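Local coordinates for hypothetical protein BSU32300 (Bacillus subtilis subsp. subtilis str. 168, PDB 1YLM) that is probably an RNase of the HepT family, serving as the toxic component of a putative type VII toxin-antitoxin system, at residues L44-E47 and C48-T52; K127-R130 and S131-T135; S7-E10 and K11-F15. All blocks are in the same frame, centred on the assembly; numbering follows the deposited sequence.

Interaction 1: L44-E47 and C48-T52; sequences LLIE and CILDT
The backbone O of E47 lies over one face of the D51 carboxylate, with E47 O 3.2 Å from D51 CG. Water 1 stands on that same side, tilted out of the plane beyond D51 OD1. It bridges to the E47 carboxylate, at 2.8 Å from E47 OE1 and 2.8 Å from D51 OD1. The two acid groups share a water but do not touch. L50 CD1 lies beyond E47 OE2 at 4.2 Å, tilted well out of the carboxylate plane. E47 bends at chi2 (-40°), which swings its carboxylate round helix 32-59 to the side of L50 and the water. E47 OE2 forms a salt bridge with R96, the active-site residue by similarity and the first of the RX(4)HXY motif. D51 OD2 hydrogen-bonds to Y103 OH of the second subunit, so the water joins acids that reach this motif in both chains. On a neighbouring side, I46 and L50 run side by side, with I46 CG2 3.8 Å from L50 CD1. They pack against helices 83-93 and 96-100. Past D51, T52 OG1 hydrogen-bonds to C48 O at 2.9 Å, on the opposite face of that carbonyl from T52 N.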
loop_
_atom_site.group_PDB
_atom_site.type_symbol
_atom_site.label_atom_id
_atom_site.label_comp_id
_atom_site.label_asym_id
_atom_site.label_seq_id
_atom_site.Cartn_x
_atom_site.Cartn_y
_atom_site.Cartn_z
ATOM N N LEU A 44 -1.734 -0.297 6.800
ATOM C CA LEU A 44 -2.377 0.853 7.461
ATOM C C LEU A 44 -1.787 1.204 8.830
ATOM O O LEU A 44 -1.594 2.387 9.120
ATOM C CB LEU A 44 -3.895 0.674 7.534
ATOM C CG LEU A 44 -4.597 0.615 6.165
ATOM C CD1 LEU A 44 -6.078 0.275 6.337
ATOM C CD2 LEU A 44 -4.401 1.909 5.347
ATOM N N LEU A 45 -1.526 0.200 9.669
ATOM C CA LEU A 45 -0.914 0.432 10.988
ATOM C C LEU A 45 0.430 1.164 10.835
ATOM O O LEU A 45 0.684 2.184 11.492
ATOM C CB LEU A 45 -0.723 -0.897 11.749
ATOM C CG LEU A 45 -1.981 -1.673 12.168
ATOM C CD1 LEU A 45 -1.605 -2.986 12.860
ATOM C CD2 LEU A 45 -2.891 -0.815 13.050
ATOM N N ILE A 46 1.270 0.648 9.940
ATOM C CA ILE A 46 2.598 1.228 9.657
ATOM C C ILE A 46 2.486 2.682 9.156
ATOM O O ILE A 46 3.170 3.580 9.674
ATOM C CB ILE A 46 3.393 0.361 8.623
ATOM C CG1 ILE A 46 3.748 -1.005 9.245
ATOM C CG2 ILE A 46 4.663 1.110 8.178
ATOM C CD1 ILE A 46 4.267 -2.067 8.249
ATOM N N GLU A 47 1.632 2.907 8.154
ATOM C CA GLU A 47 1.462 4.243 7.557
ATOM C C GLU A 47 0.960 5.269 8.576
ATOM O O GLU A 47 1.444 6.406 8.591
ATOM C CB GLU A 47 0.525 4.217 6.346
ATOM C CG GLU A 47 1.069 3.559 5.069
ATOM C CD GLU A 47 2.537 3.876 4.787
ATOM O OE1 GLU A 47 2.882 4.963 4.240
ATOM O OE2 GLU A 47 3.346 3.009 5.107
ATOM N N CYS A 48 0.002 4.862 9.413
ATOM C CA CYS A 48 -0.515 5.714 10.478
ATOM C C CYS A 48 0.601 6.106 11.451
ATOM O O CYS A 48 0.670 7.267 11.870
ATOM C CB CYS A 48 -1.607 5.003 11.263
ATOM S SG CYS A 48 -3.222 4.863 10.422
ATOM N N ILE A 49 1.459 5.149 11.811
ATOM C CA ILE A 49 2.571 5.459 12.725
ATOM C C ILE A 49 3.545 6.433 12.069
ATOM O O ILE A 49 3.945 7.428 12.687
ATOM C CB ILE A 49 3.309 4.198 13.190
ATOM C CG1 ILE A 49 2.389 3.338 14.077
ATOM C CG2 ILE A 49 4.621 4.575 13.918
ATOM C CD1 ILE A 49 2.919 1.886 14.251
ATOM N N LEU A 50 3.928 6.150 10.827
ATOM C CA LEU A 50 4.904 7.004 10.129
ATOM C C LEU A 50 4.373 8.411 9.886
ATOM O O LEU A 50 5.100 9.395 10.079
ATOM C CB LEU A 50 5.314 6.371 8.803
ATOM C CG LEU A 50 6.089 5.051 8.933
ATOM C CD1 LEU A 50 6.391 4.472 7.567
ATOM C CD2 LEU A 50 7.376 5.197 9.782
ATOM N N ASP A 51 3.108 8.489 9.458
ATOM C CA ASP A 51 2.469 9.767 9.142
ATOM C C ASP A 51 2.310 10.599 10.409
ATOM O O ASP A 51 2.643 11.796 10.421
ATOM C CB ASP A 51 1.100 9.539 8.458
ATOM C CG ASP A 51 1.235 9.164 6.970
ATOM O OD1 ASP A 51 2.314 9.374 6.389
ATOM O OD2 ASP A 51 0.252 8.682 6.380
ATOM N N THR A 52 1.843 9.956 11.477
ATOM C CA THR A 52 1.729 10.618 12.793
ATOM C C THR A 52 3.102 11.079 13.296
ATOM O O THR A 52 3.266 12.236 13.738
ATOM C CB THR A 52 1.028 9.714 13.837
ATOM O OG1 THR A 52 -0.323 9.469 13.406
ATOM C CG2 THR A 52 0.984 10.415 15.206
HETATM O O HOH W 1 3.647 7.662 4.691
#

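Interaction 2: K127-R130 and S131-T135; sequences KRIR and SYLET
K127 O is gripped twice by S131. S131 N donates to K127 O at 2.9 Å, and S131 OG donates to K127 O at the same 2.9 Å, from opposite faces of the carbonyl plane. The hydroxyl comes in from well above that plane, 39° out of it. With chi1 at -56°, OG lies anti to its own carbonyl carbon and is swung back toward the preceding turn. S131 OG also receives water 2 at 3.0 Å. The water in turn accepts from R128 NH1, so the hydroxyl is linked to a guanidinium whose NH2 forms a salt bridge with E85. The E134 carboxylate lies with one face over R130 O, and E134 CD is 3.3 Å from that oxygen. The extended R130 chain runs back along the same side of the helix to a salt bridge with E17 of helix 6-23. On the buried side, I129 CG2 meets L133 CD1 at 3.8 Å. These two residues face helices 6-23 and 32-59, while the Y132 ring meets F60 edge-to-face. T135 repeats the bond of S131, with OG1 donating to S131 O at 2.8 Å. Serine and threonine hydroxyls bonded back to the carbonyl four residues earlier are common within alpha-helices.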
loop_
_atom_site.group_PDB
_atom_site.type_symbol
_atom_site.label_atom_id
_atom_site.label_comp_id
_atom_site.label_asym_id
_atom_site.label_seq_id
_atom_site.Cartn_x
_atom_site.Cartn_y
_atom_site.Cartn_z
ATOM N N LYS A 127 -2.146 6.435 22.775
ATOM C CA LYS A 127 -2.096 7.004 24.121
ATOM C C LYS A 127 -0.867 7.912 24.310
ATOM O O LYS A 127 -0.989 9.024 24.828
ATOM C CB LYS A 127 -2.092 5.898 25.181
ATOM C CG LYS A 127 -3.270 4.923 25.092
ATOM C CD LYS A 127 -3.179 3.828 26.185
ATOM C CE LYS A 127 -2.999 4.451 27.588
ATOM N NZ LYS A 127 -3.531 3.568 28.700
ATOM N N ARG A 128 0.307 7.430 23.911
ATOM C CA ARG A 128 1.546 8.217 23.978
ATOM C C ARG A 128 1.417 9.519 23.198
ATOM O O ARG A 128 1.785 10.590 23.695
ATOM C CB ARG A 128 2.738 7.433 23.405
ATOM C CG ARG A 128 3.055 6.141 24.135
ATOM C CD ARG A 128 3.755 6.338 25.465
ATOM N NE ARG A 128 3.926 5.029 26.108
ATOM C CZ ARG A 128 3.055 4.480 26.953
ATOM N NH1 ARG A 128 1.954 5.134 27.319
ATOM N NH2 ARG A 128 3.293 3.269 27.453
ATOM N N ILE A 129 0.918 9.428 21.967
ATOM C CA ILE A 129 0.743 10.624 21.143
ATOM C C ILE A 129 -0.223 11.630 21.788
ATOM O O ILE A 129 0.067 12.830 21.842
ATOM C CB ILE A 129 0.259 10.309 19.708
ATOM C CG1 ILE A 129 1.247 9.381 18.958
ATOM C CG2 ILE A 129 0.067 11.599 18.934
ATOM C CD1 ILE A 129 2.698 9.920 18.821
ATOM N N ARG A 130 -1.369 11.144 22.244
ATOM C CA ARG A 130 -2.359 12.020 22.855
ATOM C C ARG A 130 -1.857 12.683 24.123
ATOM O O ARG A 130 -2.136 13.856 24.315
ATOM C CB ARG A 130 -3.662 11.282 23.141
ATOM C CG ARG A 130 -4.451 10.935 21.910
ATOM C CD ARG A 130 -5.664 10.138 22.334
ATOM N NE ARG A 130 -6.387 9.663 21.177
ATOM C CZ ARG A 130 -6.601 8.386 20.897
ATOM N NH1 ARG A 130 -6.202 7.421 21.727
ATOM N NH2 ARG A 130 -7.262 8.089 19.795
ATOM N N SER A 131 -1.140 11.944 24.979
ATOM C CA SER A 131 -0.562 12.520 26.213
ATOM C C SER A 131 0.409 13.635 25.876
ATOM O O SER A 131 0.402 14.683 26.508
ATOM C CB SER A 131 0.176 11.473 27.067
ATOM O OG SER A 131 -0.666 10.379 27.395
ATOM N N TYR A 132 1.243 13.403 24.873
ATOM C CA TYR A 132 2.193 14.405 24.424
ATOM C C TYR A 132 1.479 15.653 23.914
ATOM O O TYR A 132 1.827 16.765 24.302
ATOM C CB TYR A 132 3.113 13.832 23.344
ATOM C CG TYR A 132 4.381 14.631 23.147
ATOM C CD1 TYR A 132 5.543 14.323 23.860
ATOM C CD2 TYR A 132 4.412 15.701 22.258
ATOM C CE1 TYR A 132 6.717 15.065 23.672
ATOM C CE2 TYR A 132 5.574 16.445 22.057
ATOM C CZ TYR A 132 6.717 16.127 22.767
ATOM O OH TYR A 132 7.840 16.892 22.557
ATOM N N LEU A 133 0.471 15.460 23.066
ATOM C CA LEU A 133 -0.348 16.558 22.551
ATOM C C LEU A 133 -0.996 17.357 23.688
ATOM O O LEU A 133 -0.944 18.592 23.710
ATOM C CB LEU A 133 -1.425 16.006 21.599
ATOM C CG LEU A 133 -0.931 15.489 20.238
ATOM C CD1 LEU A 133 -2.016 14.762 19.448
ATOM C CD2 LEU A 133 -0.341 16.646 19.424
ATOM N N GLU A 134 -1.602 16.643 24.628
ATOM C CA GLU A 134 -2.295 17.272 25.754
ATOM C C GLU A 134 -1.326 18.043 26.644
ATOM O O GLU A 134 -1.635 19.157 27.082
ATOM C CB GLU A 134 -3.048 16.221 26.562
ATOM C CG GLU A 134 -4.303 15.679 25.846
ATOM C CD GLU A 134 -4.742 14.311 26.365
ATOM O OE1 GLU A 134 -4.124 13.795 27.336
ATOM O OE2 GLU A 134 -5.709 13.745 25.806
ATOM N N THR A 135 -0.154 17.456 26.892
ATOM C CA THR A 135 0.884 18.085 27.722
ATOM C C THR A 135 1.457 19.340 27.074
ATOM O O THR A 135 1.643 20.358 27.748
ATOM C CB THR A 135 2.012 17.078 28.088
ATOM O OG1 THR A 135 1.428 15.980 28.802
ATOM C CG2 THR A 135 3.072 17.727 28.962
HETATM O O HOH W 2 1.109 7.947 27.666
#

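Interaction 3: S7-E10 and K11-F15; sequences SKIE and KTLGF
I9 and L13 carry the apolar side of this part of the helix. They lie side by side and point the same way, with I9 CG2 4.2 Å from L13 CG. The backbone bond beneath them is short: L13 N donates to I9 O at 2.8 Å. E10 O takes the next bond, from G14 N at 3.0 Å.

K11 lies on the exposed side. Its extended chain runs back past the carbonyl of S7, with K11 CB 3.3 Å and K11 CG 3.4 Å from S7 O. The amine ends near the serine, K11 NZ being 4.3 Å from S7 CB. The backbone is less regular here. K11 has a phi of only -29°, and its bond from K11 N to S7 O is weak, at 3.1 Å with an N-H...O angle of 133°. T12 CG2 and K8 O are too close in the model, so the place of both is doubtful.

The polar ends of the first turn are held from further out. K8 leaves the helix with CG opposite its backbone N (chi1 -176°). The chain runs extended to CE and bends at its last torsion, which brings NZ to a salt bridge with D55 of helix 32-59. K8 N is hydrogen-bonded to D5 OD1. E10 OE2 pairs with R6 NE, a residue one turn earlier on the same helix. I9 packs on T52 and M56 of helix 32-59 and on I129 and L133 of helix 119-137, and L13 adds packing on I129 and R130. K11, T12 and F15 meet L104 of the second subunit. This is an amphipathic first helix of an all-helical bundle: one side is buried between two longer helices, another borders the dimer partner, and the solvent side includes charged residues such as E10 and K11.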
loop_
_atom_site.group_PDB
_atom_site.type_symbol
_atom_site.label_atom_id
_atom_site.label_comp_id
_atom_site.label_asym_id
_atom_site.label_seq_id
_atom_site.Cartn_x
_atom_site.Cartn_y
_atom_site.Cartn_z
ATOM N N SER A 7 -5.643 18.069 14.042
ATOM C CA SER A 7 -6.796 17.424 13.368
ATOM C C SER A 7 -6.379 16.163 12.583
ATOM O O SER A 7 -6.977 15.101 12.742
ATOM C CB SER A 7 -7.451 18.408 12.393
ATOM O OG SER A 7 -8.012 19.482 13.105
ATOM N N LYS A 8 -5.351 16.304 11.755
ATOM C CA LYS A 8 -4.822 15.197 10.960
ATOM C C LYS A 8 -4.351 14.066 11.869
ATOM O O LYS A 8 -4.682 12.898 11.631
ATOM C CB LYS A 8 -3.668 15.683 10.071
ATOM C CG LYS A 8 -3.113 14.614 9.126
ATOM C CD LYS A 8 -2.090 15.212 8.178
ATOM C CE LYS A 8 -1.547 14.167 7.212
ATOM N NZ LYS A 8 -0.629 13.192 7.861
ATOM N N ILE A 9 -3.589 14.403 12.911
ATOM C CA ILE A 9 -3.016 13.396 13.804
ATOM C C ILE A 9 -4.158 12.660 14.489
ATOM O O ILE A 9 -4.203 11.428 14.505
ATOM C CB ILE A 9 -2.046 14.012 14.864
ATOM C CG1 ILE A 9 -0.800 14.605 14.185
ATOM C CG2 ILE A 9 -1.647 12.955 15.928
ATOM C CD1 ILE A 9 0.039 15.516 15.090
ATOM N N GLU A 10 -5.107 13.405 15.032
ATOM C CA GLU A 10 -6.120 12.753 15.834
ATOM C C GLU A 10 -7.214 11.939 15.106
ATOM O O GLU A 10 -7.496 10.789 15.497
ATOM C CB GLU A 10 -6.855 13.792 16.732
ATOM C CG GLU A 10 -5.996 14.501 17.794
ATOM C CD GLU A 10 -6.763 15.516 18.667
ATOM O OE1 GLU A 10 -7.860 15.969 18.269
ATOM O OE2 GLU A 10 -6.253 15.850 19.767
ATOM N N LYS A 11 -7.742 12.413 13.983
ATOM C CA LYS A 11 -8.069 11.577 12.815
ATOM C C LYS A 11 -7.340 10.303 12.467
ATOM O O LYS A 11 -7.974 9.240 12.390
ATOM C CB LYS A 11 -8.557 12.398 11.606
ATOM C CG LYS A 11 -9.768 13.294 11.989
ATOM C CD LYS A 11 -10.082 14.380 10.934
ATOM C CE LYS A 11 -10.891 15.583 11.504
ATOM N NZ LYS A 11 -10.953 16.727 10.501
ATOM N N THR A 12 -6.036 10.395 12.273
ATOM C CA THR A 12 -5.325 9.171 11.939
ATOM C C THR A 12 -5.170 8.210 13.121
ATOM O O THR A 12 -5.173 6.995 12.919
ATOM C CB THR A 12 -4.063 9.369 11.024
ATOM O OG1 THR A 12 -2.850 8.985 11.666
ATOM C CG2 THR A 12 -4.017 10.714 10.379
ATOM N N LEU A 13 -5.090 8.741 14.348
ATOM C CA LEU A 13 -5.096 7.887 15.545
ATOM C C LEU A 13 -6.397 7.097 15.704
ATOM O O LEU A 13 -6.376 5.924 16.058
ATOM C CB LEU A 13 -4.818 8.716 16.815
ATOM C CG LEU A 13 -3.411 9.303 17.012
ATOM C CD1 LEU A 13 -3.326 9.980 18.383
ATOM C CD2 LEU A 13 -2.338 8.262 16.887
ATOM N N GLY A 14 -7.534 7.742 15.446
ATOM C CA GLY A 14 -8.830 7.046 15.491
ATOM C C GLY A 14 -8.918 5.927 14.466
ATOM O O GLY A 14 -9.390 4.829 14.769
ATOM N N PHE A 15 -8.478 6.228 13.238
ATOM C CA PHE A 15 -8.437 5.253 12.155
ATOM C C PHE A 15 -7.562 4.065 12.549
ATOM O O PHE A 15 -7.965 2.906 12.408
ATOM C CB PHE A 15 -7.850 5.936 10.931
ATOM C CG PHE A 15 -7.851 5.090 9.685
ATOM C CD1 PHE A 15 -8.992 5.027 8.870
ATOM C CD2 PHE A 15 -6.693 4.412 9.295
ATOM C CE1 PHE A 15 -8.976 4.261 7.684
ATOM C CE2 PHE A 15 -6.674 3.646 8.116
ATOM C CZ PHE A 15 -7.815 3.574 7.324
#

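All three contacts lie within single helices, on three helices that pack together. Interaction 1 is the core one. Its acids bond to the active-site arginine inferred by similarity and to a tyrosine of the second subunit. Interactions 2 and 3 are partly buried, with apolar residues inward and charged ones outward. I129 of interaction 2 joins all three: its CG1 is 3.9 Å from T52 CG2, and its CG2 is 3.7 Å from I9 CG2. Interactions 1 and 3 also meet where C48 SG packs on F15 CD2 at 3.7 Å. Both touch the second subunit, but no other chain of the assembly touches interaction 2. Water links side chains in interactions 1 and 2, between acids in one and between a hydroxyl and an arginine in the other.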